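Local coordinates for ABC transporter, periplasmic substrate-binding protein (Thermotoga maritima, PDB 2HPG) that probably binds a solute in the periplasm for a tripartite ATP-independent (TRAP) transporter and may deliver it to the membrane components, at residues 298-301 with 302-306; 290-293 with 294-298. All coordinates share one frame; numbering follows the deposited sequence.

Interaction 1 (298-301 with 302-306)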
loop_
_atom_site.group_PDB
_atom_site.type_symbol
_atom_site.label_atom_id
_atom_site.label_comp_id
_atom_site.label_asym_id
_atom_site.label_seq_id
_atom_site.Cartn_x
_atom_site.Cartn_y
_atom_site.Cartn_z
ATOM N N ALA A 298 5.913 16.791 6.737
ATOM C CA ALA A 298 6.272 15.510 6.120
ATOM C C ALA A 298 7.690 15.482 5.522
ATOM O O ALA A 298 8.366 14.451 5.579
ATOM C CB ALA A 298 5.243 15.118 5.052
ATOM N N LYS A 299 8.133 16.609 4.964
ATOM C CA LYS A 299 9.468 16.722 4.345
ATOM C C LYS A 299 10.593 16.239 5.254
ATOM O O LYS A 299 11.570 15.677 4.781
ATOM C CB LYS A 299 9.750 18.165 3.884
ATOM C CG LYS A 299 8.825 18.671 2.752
ATOM C CD LYS A 299 9.089 17.965 1.398
ATOM C CE LYS A 299 8.512 18.752 0.200
ATOM N NZ LYS A 299 9.267 18.519 -1.084
ATOM N N GLN A 300 10.455 16.427 6.559
ATOM C CA GLN A 300 11.485 15.982 7.503
ATOM C C GLN A 300 11.656 14.443 7.579
ATOM O O GLN A 300 12.721 13.951 7.953
ATOM C CB GLN A 300 11.198 16.548 8.898
ATOM C CG GLN A 300 12.357 16.415 9.907
ATOM C CD GLN A 300 13.648 17.086 9.430
ATOM O OE1 GLN A 300 13.631 18.212 8.928
ATOM N NE2 GLN A 300 14.768 16.388 9.579
ATOM N N ALA A 301 10.611 13.685 7.258
ATOM C CA ALA A 301 10.734 12.232 7.158
ATOM C C ALA A 301 11.590 11.858 5.945
ATOM O O ALA A 301 12.413 10.953 6.015
ATOM C CB ALA A 301 9.353 11.580 7.069
ATOM N N TYR A 302 11.406 12.570 4.842
ATOM C CA TYR A 302 12.200 12.335 3.642
ATOM C C TYR A 302 13.693 12.563 3.953
ATOM O O TYR A 302 14.556 11.751 3.575
ATOM C CB TYR A 302 11.742 13.226 2.492
ATOM C CG TYR A 302 10.391 12.851 1.908
ATOM C CD1 TYR A 302 10.285 12.271 0.657
ATOM C CD2 TYR A 302 9.214 13.084 2.615
ATOM C CE1 TYR A 302 9.040 11.927 0.119
ATOM C CE2 TYR A 302 7.975 12.738 2.087
ATOM C CZ TYR A 302 7.896 12.152 0.848
ATOM O OH TYR A 302 6.663 11.819 0.334
ATOM N N LYS A 303 13.983 13.631 4.689
ATOM C CA LYS A 303 15.349 13.949 5.086
ATOM C C LYS A 303 15.921 12.965 6.108
ATOM O O LYS A 303 17.061 12.534 5.977
ATOM C CB LYS A 303 15.398 15.379 5.630
ATOM C CG LYS A 303 15.203 16.452 4.536
ATOM C CD LYS A 303 14.973 17.881 5.090
ATOM C CE LYS A 303 15.696 18.148 6.417
ATOM N NZ LYS A 303 17.156 17.821 6.399
ATOM N N ASN A 304 15.143 12.604 7.126
ATOM C CA ASN A 304 15.621 11.665 8.137
ATOM C C ASN A 304 16.002 10.282 7.575
ATOM O O ASN A 304 16.897 9.607 8.103
ATOM C CB ASN A 304 14.597 11.509 9.263
ATOM C CG ASN A 304 14.480 12.754 10.121
ATOM O OD1 ASN A 304 15.104 13.781 9.827
ATOM N ND2 ASN A 304 13.669 12.675 11.192
ATOM N N LEU A 305 15.327 9.873 6.509
ATOM C CA LEU A 305 15.561 8.575 5.905
ATOM C C LEU A 305 16.498 8.632 4.711
ATOM O O LEU A 305 16.953 7.596 4.274
ATOM C CB LEU A 305 14.233 7.909 5.497
ATOM C CG LEU A 305 13.366 7.425 6.666
ATOM C CD1 LEU A 305 12.047 6.840 6.183
ATOM C CD2 LEU A 305 14.124 6.403 7.507
ATOM N N GLY A 306 16.766 9.820 4.179
ATOM C CA GLY A 306 17.647 9.980 3.026
ATOM C C GLY A 306 16.980 9.723 1.690
ATOM O O GLY A 306 17.610 9.171 0.775
#
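Gln300 and Asn304 meet one turn apart near the C-terminal end of helix 291-305, a worked example of how a helix is finished. The helix then closes in a Schellman motif, with Gly306, at positive phi, as the C-prime residue whose N returns to Lys303 O. Just before this end the regular pattern slips, for Ala301 N bonds to Ala298 O (2.9 Å), three residues back. Four-residue steps follow, among them Asn304 N to Gln300 O and Leu305 N to Ala301 O.

On the outer face Gln300 places CG opposite its own N (chi1 -167°) and then bends at chi2, which carries its amide forward along the helix. NE2 donates to Asn304 OD1 at a short 2.6 Å, with the two amide planes 61° apart and the acceptor somewhat out of the Gln300 plane. The other end of the same amide, OE1, lies 3.3 Å from Lys303 CE. Asn304 OD1 also sits 3.0 Å from Gln300 O, two acceptors facing each other.

Tyr302 belongs to the buried face. Ala298 O lies at the edge of the Tyr302 ring, near its plane, 3.4 Å from CD2. Val86, Leu89 and, from helix 308-318, Leu311 touch this side chain, and its OH is hydrogen-bonded to Ala90 O. A phenylalanine in place of Tyr302 would keep the ring but would probably leave Ala90 O without this hydroxyl mate.

The polar chemistry is thus divided between the faces: on the exposed one, the Gln300 donor probably offsets the unfavourable approach of two oxygens and holds the Asn304 amide in its rotation, while the hydroxyl of the buried Tyr302 ties the helix to the segment carrying Ala90.

Interaction 2 (290-293 with 294-298)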
loop_
_atom_site.group_PDB
_atom_site.type_symbol
_atom_site.label_atom_id
_atom_site.label_comp_id
_atom_site.label_asym_id
_atom_site.label_seq_id
_atom_site.Cartn_x
_atom_site.Cartn_y
_atom_site.Cartn_z
ATOM N N ASP A 290 -5.413 21.896 7.827
ATOM C CA ASP A 290 -4.267 22.598 7.282
ATOM C C ASP A 290 -3.326 21.589 6.609
ATOM O O ASP A 290 -2.312 21.234 7.184
ATOM C CB ASP A 290 -3.545 23.320 8.418
ATOM C CG ASP A 290 -2.561 24.341 7.914
ATOM O OD1 ASP A 290 -2.360 24.427 6.679
ATOM O OD2 ASP A 290 -2.002 25.072 8.765
ATOM N N LYS A 291 -3.676 21.119 5.407
ATOM C CA LYS A 291 -2.915 20.039 4.753
ATOM C C LYS A 291 -1.515 20.506 4.335
ATOM O O LYS A 291 -0.557 19.751 4.429
ATOM C CB LYS A 291 -3.681 19.448 3.564
ATOM C CG LYS A 291 -4.869 18.554 3.995
ATOM C CD LYS A 291 -5.612 17.933 2.798
ATOM C CE LYS A 291 -4.934 16.673 2.280
ATOM N NZ LYS A 291 -5.605 16.162 1.072
ATOM N N GLU A 292 -1.392 21.765 3.917
ATOM C CA GLU A 292 -0.072 22.347 3.628
ATOM C C GLU A 292 0.858 22.296 4.848
ATOM O O GLU A 292 2.046 22.008 4.716
ATOM C CB GLU A 292 -0.232 23.787 3.095
ATOM C CG GLU A 292 1.080 24.563 2.819
ATOM C CD GLU A 292 1.922 24.016 1.661
ATOM O OE1 GLU A 292 1.454 23.138 0.908
ATOM O OE2 GLU A 292 3.073 24.482 1.497
ATOM N N ALA A 293 0.340 22.556 6.038
ATOM C CA ALA A 293 1.153 22.464 7.244
ATOM C C ALA A 293 1.675 21.027 7.447
ATOM O O ALA A 293 2.812 20.821 7.904
ATOM C CB ALA A 293 0.362 22.906 8.459
ATOM N N PHE A 294 0.842 20.045 7.102
ATOM C CA PHE A 294 1.211 18.626 7.241
ATOM C C PHE A 294 2.230 18.241 6.170
ATOM O O PHE A 294 3.218 17.567 6.462
ATOM C CB PHE A 294 -0.027 17.726 7.171
ATOM C CG PHE A 294 -0.813 17.683 8.446
ATOM C CD1 PHE A 294 -0.390 16.917 9.507
ATOM C CD2 PHE A 294 -1.990 18.407 8.580
ATOM C CE1 PHE A 294 -1.111 16.880 10.692
ATOM C CE2 PHE A 294 -2.729 18.359 9.755
ATOM C CZ PHE A 294 -2.287 17.598 10.812
HETATM N N MSE A 295 1.995 18.685 4.944
HETATM C CA MSE A 295 2.935 18.444 3.862
HETATM C C MSE A 295 4.310 19.001 4.201
HETATM O O MSE A 295 5.328 18.368 3.914
HETATM C CB MSE A 295 2.413 19.030 2.564
HETATM C CG MSE A 295 1.229 18.268 2.031
HETATM SE SE MSE A 295 0.353 19.001 0.493
HETATM C CE MSE A 295 -1.417 18.216 0.768
ATOM N N GLU A 296 4.338 20.175 4.837
ATOM C CA GLU A 296 5.595 20.813 5.219
ATOM C C GLU A 296 6.302 20.013 6.328
ATOM O O GLU A 296 7.508 19.827 6.284
ATOM C CB GLU A 296 5.358 22.297 5.598
ATOM C CG GLU A 296 4.984 23.170 4.376
ATOM C CD GLU A 296 4.536 24.604 4.721
ATOM O OE1 GLU A 296 4.567 24.983 5.916
ATOM O OE2 GLU A 296 4.139 25.365 3.789
ATOM N N LYS A 297 5.550 19.521 7.306
ATOM C CA LYS A 297 6.114 18.646 8.327
ATOM C C LYS A 297 6.621 17.327 7.729
ATOM O O LYS A 297 7.640 16.820 8.162
ATOM C CB LYS A 297 5.086 18.333 9.416
ATOM C CG LYS A 297 4.751 19.475 10.325
ATOM C CD LYS A 297 5.869 19.766 11.291
ATOM C CE LYS A 297 5.438 20.809 12.304
ATOM N NZ LYS A 297 6.596 21.588 12.851
ATOM N N ALA A 298 5.913 16.791 6.737
ATOM C CA ALA A 298 6.272 15.510 6.120
ATOM C C ALA A 298 7.690 15.482 5.522
ATOM O O ALA A 298 8.366 14.451 5.579
ATOM C CB ALA A 298 5.243 15.118 5.052
#
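Lys291 and Met295, one turn apart, form the close-packed side of the first turns of helix 291-305. Met295, present as selenomethionine, has CG opposite its carbonyl carbon (chi1 -70°) and an extended chain beyond it; this brings CE back to within 3.8 Å of Lys291 CB. The aliphatic part of the lysine is thus crossed by the end of the selenium-bearing chain, which also touches Tyr91 and, on helix 92-95, Asp94 and Phe95. Beneath the pair, Met295 N bonds almost straight to Lys291 O, at 2.8 Å and 167°.

Phe294 is the buried member of this side. Its CD2 comes within 3.2 Å of Asp290 O, while Lys291 CA lies at the ring edge, near its plane. Tyr91 and Ile289 also touch this ring.

The start of the helix is held more lightly. Asp290 is the N-cap, and its OD1 receives Ala293 N in a weak capping bond of 3.3 Å; the bond from Phe294 N to Asp290 O is weak too, at 3.4 Å.

By contrast, the solvent side carries two acids. Glu292 bends at chi2 (67°) after setting CG opposite its own N, whereas Glu296 extends straight, and the two chains converge until Glu292 OE2 and Glu296 OE2 are 2.7 Å apart, their carboxylate planes nearly perpendicular. Glu292 OE2 also lies 3.7 Å from Glu296 CG.

So close a meeting of two carboxylates implies that one of them probably holds a proton, with the pair's affinity for it raised above that of a lone glutamate. The Asp290 carboxylate, placed where the first N-H groups of the helix point, is by contrast likely to be stabilised as the anion.

Interactions 1 and 2 are successive lengths of one helix, 291-305, with centres 13 Å apart. Interaction 2 comes first along the chain, at the N-cap; interaction 1 follows and runs into the C-terminal end, and Ala298 belongs to both. Apart from it they do not touch, and each end has its own local bonds and outside partners. Their centres lie about 19 Å (interaction 1, partly buried) and 21 Å (interaction 2, at the surface) from the chain's centre. The segment holding Ala90 and Tyr91 meets both, while helix 308-318 packs against the later part, at Lys299 and Tyr302. One side of the helix is thus largely buried, while charged and amide side chains gather on the more exposed one.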